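Local coordinates for esterase (Rhizomucor miehei CAU432, PDB 4WY8) that hydrolyses carboxylic esters as a fungal carboxylesterase of the alpha/beta hydrolase fold, at the interface of chains A and B. Coordinates in Å, arbitrary orientation; residue numbers count along the deposited sequence, not the author numbering. Chains: chain A/B, esterase.

Contact 1: the interface of chains A and B. Residues chain A 275, 281-282; chain B 6-8.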
loop_
_atom_site.group_PDB
_atom_site.type_symbol
_atom_site.label_atom_id
_atom_site.label_comp_id
_atom_site.label_asym_id
_atom_site.label_seq_id
_atom_site.Cartn_x
_atom_site.Cartn_y
_atom_site.Cartn_z
ATOM N N ILE A 275 -12.735 -10.897 2.807
ATOM C CA ILE A 275 -12.877 -11.104 1.370
ATOM C C ILE A 275 -13.879 -12.233 1.071
ATOM O O ILE A 275 -14.810 -12.023 0.284
ATOM C CB ILE A 275 -11.514 -11.426 0.707
ATOM C CG1 ILE A 275 -10.569 -10.219 0.815
ATOM C CG2 ILE A 275 -11.673 -11.824 -0.765
ATOM C CD1 ILE A 275 -9.128 -10.530 0.393
ATOM N N VAL A 281 -12.419 -5.113 0.329
ATOM C CA VAL A 281 -11.272 -5.233 1.234
ATOM C C VAL A 281 -9.962 -4.999 0.491
ATOM O O VAL A 281 -9.698 -5.639 -0.535
ATOM C CB VAL A 281 -11.241 -6.632 1.904
ATOM C CG1 VAL A 281 -10.159 -6.698 2.991
ATOM C CG2 VAL A 281 -12.593 -6.939 2.510
ATOM N N THR A 282 -9.151 -4.075 1.003
ATOM C CA THR A 282 -7.800 -3.880 0.492
ATOM C C THR A 282 -6.855 -4.332 1.609
ATOM O O THR A 282 -6.930 -3.813 2.719
ATOM C CB THR A 282 -7.552 -2.395 0.104
ATOM O OG1 THR A 282 -8.589 -1.959 -0.779
ATOM C CG2 THR A 282 -6.195 -2.195 -0.569
ATOM N N LYS B 6 -6.540 -16.874 -0.679
ATOM C CA LYS B 6 -7.905 -16.536 -1.063
ATOM C C LYS B 6 -7.837 -15.434 -2.106
ATOM O O LYS B 6 -7.495 -14.294 -1.767
ATOM C CB LYS B 6 -8.719 -16.076 0.154
ATOM C CG LYS B 6 -10.214 -16.438 0.112
ATOM C CD LYS B 6 -11.002 -15.519 -0.806
ATOM C CE LYS B 6 -12.415 -16.041 -1.077
ATOM N NZ LYS B 6 -12.468 -17.375 -1.766
ATOM N N LEU B 7 -8.166 -15.749 -3.358
ATOM C CA LEU B 7 -8.158 -14.726 -4.403
ATOM C C LEU B 7 -9.434 -13.910 -4.299
ATOM O O LEU B 7 -10.475 -14.438 -3.896
ATOM C CB LEU B 7 -8.066 -15.337 -5.797
ATOM C CG LEU B 7 -6.796 -16.094 -6.123
ATOM C CD1 LEU B 7 -6.915 -16.707 -7.531
ATOM C CD2 LEU B 7 -5.595 -15.188 -5.999
ATOM N N LYS B 8 -9.356 -12.638 -4.687
ATOM C CA LYS B 8 -10.543 -11.807 -4.854
ATOM C C LYS B 8 -11.300 -12.280 -6.104
ATOM O O LYS B 8 -10.682 -12.823 -7.018
ATOM C CB LYS B 8 -10.150 -10.318 -4.960
ATOM C CG LYS B 8 -9.239 -9.821 -3.815
ATOM C CD LYS B 8 -9.444 -8.336 -3.540
ATOM C CE LYS B 8 -8.523 -7.843 -2.428
ATOM N NZ LYS B 8 -8.150 -6.385 -2.592
HETATM O O HOH W 1 -9.377 -3.994 -3.326
#

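Contact 2: the interface of chains A and B. Residues chain A 3-4, 6, 259, 287; chain B 265, 268, 272.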
loop_
_atom_site.group_PDB
_atom_site.type_symbol
_atom_site.label_atom_id
_atom_site.label_comp_id
_atom_site.label_asym_id
_atom_site.label_seq_id
_atom_site.Cartn_x
_atom_site.Cartn_y
_atom_site.Cartn_z
ATOM N N PRO A 3 12.535 -16.535 3.734
ATOM C CA PRO A 3 13.529 -15.452 3.684
ATOM C C PRO A 3 13.819 -14.837 5.049
ATOM O O PRO A 3 12.943 -14.805 5.913
ATOM C CB PRO A 3 12.882 -14.423 2.742
ATOM C CG PRO A 3 11.410 -14.671 2.853
ATOM C CD PRO A 3 11.286 -16.172 3.034
ATOM N N THR A 4 15.045 -14.367 5.245
ATOM C CA THR A 4 15.398 -13.712 6.497
ATOM C C THR A 4 14.952 -12.249 6.427
ATOM O O THR A 4 15.156 -11.560 5.412
ATOM C CB THR A 4 16.912 -13.815 6.802
ATOM O OG1 THR A 4 17.554 -12.556 6.568
ATOM C CG2 THR A 4 17.561 -14.887 5.938
ATOM N N LYS A 6 14.708 -8.423 6.631
ATOM C CA LYS A 6 15.599 -7.284 6.649
ATOM C C LYS A 6 14.753 -6.108 7.110
ATOM O O LYS A 6 13.850 -5.665 6.391
ATOM C CB LYS A 6 16.223 -7.020 5.270
ATOM C CG LYS A 6 17.122 -8.163 4.716
ATOM C CD LYS A 6 18.411 -8.347 5.525
ATOM C CE LYS A 6 19.310 -9.434 4.919
ATOM N NZ LYS A 6 20.431 -9.823 5.839
ATOM N N GLU A 259 5.411 -6.946 8.126
ATOM C CA GLU A 259 6.110 -8.193 7.842
ATOM C C GLU A 259 6.712 -8.822 9.105
ATOM O O GLU A 259 6.571 -10.020 9.321
ATOM C CB GLU A 259 7.205 -7.975 6.808
ATOM C CG GLU A 259 7.943 -9.258 6.452
ATOM C CD GLU A 259 9.138 -9.001 5.554
ATOM O OE1 GLU A 259 9.708 -7.889 5.646
ATOM O OE2 GLU A 259 9.524 -9.916 4.786
ATOM N N LEU A 287 6.703 -4.421 3.839
ATOM C CA LEU A 287 7.928 -5.155 4.124
ATOM C C LEU A 287 8.924 -4.323 4.922
ATOM O O LEU A 287 8.933 -3.082 4.844
ATOM C CB LEU A 287 8.579 -5.646 2.840
ATOM C CG LEU A 287 8.180 -7.075 2.441
ATOM C CD1 LEU A 287 6.734 -7.168 1.930
ATOM C CD2 LEU A 287 9.150 -7.612 1.411
ATOM N N GLU B 265 8.406 -13.819 -4.750
ATOM C CA GLU B 265 9.607 -13.949 -3.922
ATOM C C GLU B 265 10.791 -13.137 -4.432
ATOM O O GLU B 265 11.493 -12.518 -3.636
ATOM C CB GLU B 265 9.998 -15.425 -3.787
ATOM C CG GLU B 265 9.035 -16.206 -2.890
ATOM C CD GLU B 265 8.797 -15.498 -1.550
ATOM O OE1 GLU B 265 9.803 -15.116 -0.900
ATOM O OE2 GLU B 265 7.613 -15.286 -1.159
ATOM N N GLU B 268 10.102 -9.357 -3.825
ATOM C CA GLU B 268 10.388 -9.014 -2.433
ATOM C C GLU B 268 11.886 -9.130 -2.080
ATOM O O GLU B 268 12.410 -8.298 -1.338
ATOM C CB GLU B 268 9.513 -9.873 -1.520
ATOM C CG GLU B 268 8.027 -9.531 -1.776
ATOM C CD GLU B 268 7.029 -10.191 -0.835
ATOM O OE1 GLU B 268 7.423 -10.960 0.069
ATOM O OE2 GLU B 268 5.816 -9.914 -1.004
ATOM N N ARG B 272 14.288 -6.171 -0.512
ATOM C CA ARG B 272 15.205 -6.333 0.616
ATOM C C ARG B 272 16.640 -5.909 0.292
ATOM O O ARG B 272 17.276 -5.225 1.097
ATOM C CB ARG B 272 15.212 -7.776 1.100
ATOM C CG ARG B 272 13.943 -8.176 1.811
ATOM C CD ARG B 272 14.088 -9.493 2.578
ATOM N NE ARG B 272 12.761 -9.962 2.971
ATOM C CZ ARG B 272 12.017 -10.767 2.221
ATOM N NH1 ARG B 272 12.490 -11.222 1.069
ATOM N NH2 ARG B 272 10.811 -11.127 2.630
HETATM O O HOH W 2 6.976 -10.776 3.212
HETATM O O HOH W 3 12.534 -7.758 4.905
#

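Contact 3: the interface of chains A and B. Residues chain A 268, 272, 284-285; chain B 3, 259, 287.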
loop_
_atom_site.group_PDB
_atom_site.type_symbol
_atom_site.label_atom_id
_atom_site.label_comp_id
_atom_site.label_asym_id
_atom_site.label_seq_id
_atom_site.Cartn_x
_atom_site.Cartn_y
_atom_site.Cartn_z
ATOM N N GLU A 268 -3.714 -10.850 8.474
ATOM C CA GLU A 268 -3.920 -11.290 7.096
ATOM C C GLU A 268 -5.061 -12.338 6.958
ATOM O O GLU A 268 -5.883 -12.244 6.032
ATOM C CB GLU A 268 -2.590 -11.805 6.515
ATOM C CG GLU A 268 -1.569 -10.651 6.419
ATOM C CD GLU A 268 -0.288 -10.965 5.659
ATOM O OE1 GLU A 268 -0.119 -12.098 5.159
ATOM O OE2 GLU A 268 0.556 -10.036 5.537
ATOM N N ARG A 272 -8.496 -12.149 4.720
ATOM C CA ARG A 272 -9.042 -13.226 3.868
ATOM C C ARG A 272 -10.500 -13.552 4.204
ATOM O O ARG A 272 -11.325 -13.655 3.306
ATOM C CB ARG A 272 -8.204 -14.486 3.990
ATOM C CG ARG A 272 -6.852 -14.349 3.358
ATOM C CD ARG A 272 -6.123 -15.680 3.239
ATOM N NE ARG A 272 -4.716 -15.408 2.956
ATOM C CZ ARG A 272 -3.789 -15.273 3.898
ATOM N NH1 ARG A 272 -4.129 -15.422 5.175
ATOM N NH2 ARG A 272 -2.529 -14.998 3.565
ATOM N N VAL A 284 -2.829 -5.225 2.631
ATOM C CA VAL A 284 -1.456 -5.013 2.189
ATOM C C VAL A 284 -0.490 -5.289 3.319
ATOM O O VAL A 284 -0.721 -4.889 4.454
ATOM C CB VAL A 284 -1.261 -3.570 1.666
ATOM C CG1 VAL A 284 -2.181 -3.315 0.510
ATOM C CG2 VAL A 284 -1.609 -2.578 2.739
ATOM N N ARG A 285 0.589 -5.989 3.010
ATOM C CA ARG A 285 1.665 -6.223 3.969
ATOM C C ARG A 285 2.836 -5.302 3.632
ATOM O O ARG A 285 3.291 -5.295 2.491
ATOM C CB ARG A 285 2.113 -7.685 3.922
ATOM C CG ARG A 285 3.330 -7.980 4.796
ATOM C CD ARG A 285 3.991 -9.282 4.385
ATOM N NE ARG A 285 3.122 -10.438 4.608
ATOM C CZ ARG A 285 3.544 -11.699 4.572
ATOM N NH1 ARG A 285 4.821 -11.952 4.319
ATOM N NH2 ARG A 285 2.694 -12.703 4.783
ATOM N N PRO B 3 -0.578 -20.525 4.948
ATOM C CA PRO B 3 -2.010 -20.269 4.783
ATOM C C PRO B 3 -2.457 -20.506 3.353
ATOM O O PRO B 3 -1.663 -20.364 2.421
ATOM C CB PRO B 3 -2.151 -18.788 5.154
ATOM C CG PRO B 3 -0.847 -18.204 4.811
ATOM C CD PRO B 3 0.171 -19.270 5.148
ATOM N N GLU B 259 0.273 -11.232 -3.980
ATOM C CA GLU B 259 0.368 -12.423 -3.149
ATOM C C GLU B 259 0.407 -13.734 -3.973
ATOM O O GLU B 259 1.225 -14.623 -3.694
ATOM C CB GLU B 259 -0.804 -12.467 -2.155
ATOM C CG GLU B 259 -0.710 -13.620 -1.168
ATOM C CD GLU B 259 -1.951 -13.783 -0.311
ATOM O OE1 GLU B 259 -3.058 -13.494 -0.818
ATOM O OE2 GLU B 259 -1.812 -14.212 0.863
ATOM N N LEU B 287 -2.581 -8.530 -0.957
ATOM C CA LEU B 287 -3.132 -9.856 -0.740
ATOM C C LEU B 287 -4.329 -10.114 -1.639
ATOM O O LEU B 287 -5.073 -9.181 -1.976
ATOM C CB LEU B 287 -3.569 -10.023 0.703
ATOM C CG LEU B 287 -2.534 -10.543 1.696
ATOM C CD1 LEU B 287 -1.457 -9.486 1.983
ATOM C CD2 LEU B 287 -3.274 -10.911 2.967
HETATM O O HOH W 4 -5.165 -14.417 0.198
HETATM O O HOH W 5 0.381 -12.726 2.577
#

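Contact 1: the interface of chains A and B
A:Ile275, near the end of helix 264-276, puts its two branches against two lysine chains of the N-terminal arm of B in this patch between two alpha/beta hydrolase subunits. Its gamma-methyl CG2 points away from the backbone N and meets CD of B:Lys6 at 3.8 Å, the two side chains sliding past each other in opposite directions. The other branch, with CG1 anti to the carbonyl carbon (chi1 -65°), carries CD1 to CE of B:Lys8, 3.9 Å away, these two side chains crossing at about a right angle. A branched aliphatic residue suits this place because it offers methyls on two sides, and lysine suits the arm because its methylenes can pack against them; in B:Lys8 the amine also travels on to a polar partner.

Beyond CG the chain of B:Lys8 runs extended and delivers its amine to the start of strand 281-286. There NZ donates a hydrogen bond to the carbonyl O of A:Val281 at 2.7 Å, lying in the carbonyl plane with a C=O to nitrogen angle of 155°. Water 1 sits beside this bond, 2.8 Å from NZ of B:Lys8 and 3.3 Å from O of A:Val281, with a weak link to the hydroxyl of A:Thr282.

Contact 2: the interface of chains A and B
Methyl CD2 of A:Leu287 rests on the stem of B:Glu268, 3.7 Å from its CB, the two side chains crossing at about a right angle. The same methyl lies over one face of the guanidinium of B:Arg272, offset toward its rim, while the ring of A:Pro3 covers the opposite face with CB 3.5 Å above the plane. Leucine and proline suit these positions because the faces of a guanidinium are poorly hydrated and tolerate apolar groups, while its N-H groups point outward in the plane. Lower on the arginine, CG of A:Lys6 packs against the methylene CD.

The edge is left to polar partners. B:Arg272, extended from CG to NE, reaches from helix 264-276 so that NH2 forms a salt bridge with the carboxylate OE2 of A:Glu259 at 2.8 Å. The bond is straight (164° at H) and lies in the guanidinium plane, but meets the oxygen nearly along its C-O axis. A:Glu259 reaches it with CG anti to the backbone N (chi1 -179°). Its other oxygen, OE1, holds water 3 at 2.9 Å; this water also contacts NE of B:Arg272 and both backbone N and O of A:Lys6, tying the arm to the bridge. Water 2 links OE2 of A:Glu259 to OE1 of B:Glu268 and probably eases the repulsion between the two acids. The patch thus clamps the N-terminal arm of A and the loop residues A:Glu259 and A:Leu287 onto one helix of B, likely helping to hold the dimer together.

Contact 3: the interface of chains A and B
Helix 264-276 of chain A, with strand 281-286 alongside in the patch, meets the loop residues B:Glu259 and B:Leu287 and the start of the N-terminal arm of B. B:Leu287 lays CD2 against CB of A:Glu268 at 3.7 Å and CD1 near the carboxylate, crossing the glutamate at about a right angle; a leucine fits here because its forked end spans both the aliphatic stem and the acid group.

The guanidinium of A:Arg272 meets B:Glu259 at its edge, NH2 bonding OE2 at 2.9 Å as a salt bridge, with the guanidinium and carboxylate planes turned 23° from each other. Arginine and glutamate suit this pair because both are long enough to meet across the interface and carry opposite charges on flat groups. B:Pro3, poorly ordered, lies over one guanidinium face. NE of A:Arg272 turns to water 4, which in turn contacts OE1 of B:Glu259, so the arginine engages one carboxylate oxygen directly and the other through water.

A:Glu268 has its own anchor: extended beyond CG (chi2 -171°), it presents both oxygens to A:Arg285, which grips them side-on and fixes the carboxylate against rotation. This partner probably offsets the charge of A:Glu268 and so lessens its repulsion with B:Glu259, as may water 5, bound between OE1 of A:Glu268 and OE2 of B:Glu259. In the grip, NE of A:Arg285 donates to the syn lone pair of OE2 of A:Glu268 at 2.8 Å, while NH2 reaches OE1 at 2.9 Å, tilted 23° out of the carboxylate plane.

Contact 3 lies between the others: the C-alpha centres of contacts 1 and 3 are about 8 Å apart, those of contacts 2 and 3 about 14 Å, and those of contacts 1 and 2 about 22 Å. Contacts 2 and 3 share a twin core: A:Pro3, A:Glu259, A:Leu287, B:Glu268 and B:Arg272 in contact 2, with chains exchanged in contact 3. Contact 1 joins contact 3 through helix 264-276 and strand 281-286 of A and the arm of B. Each subunit offers its helix to the partner's arm and lays its own arm on the partner's helix, consistent with a two-fold dimer, although the structure alone does not show persistence in solution.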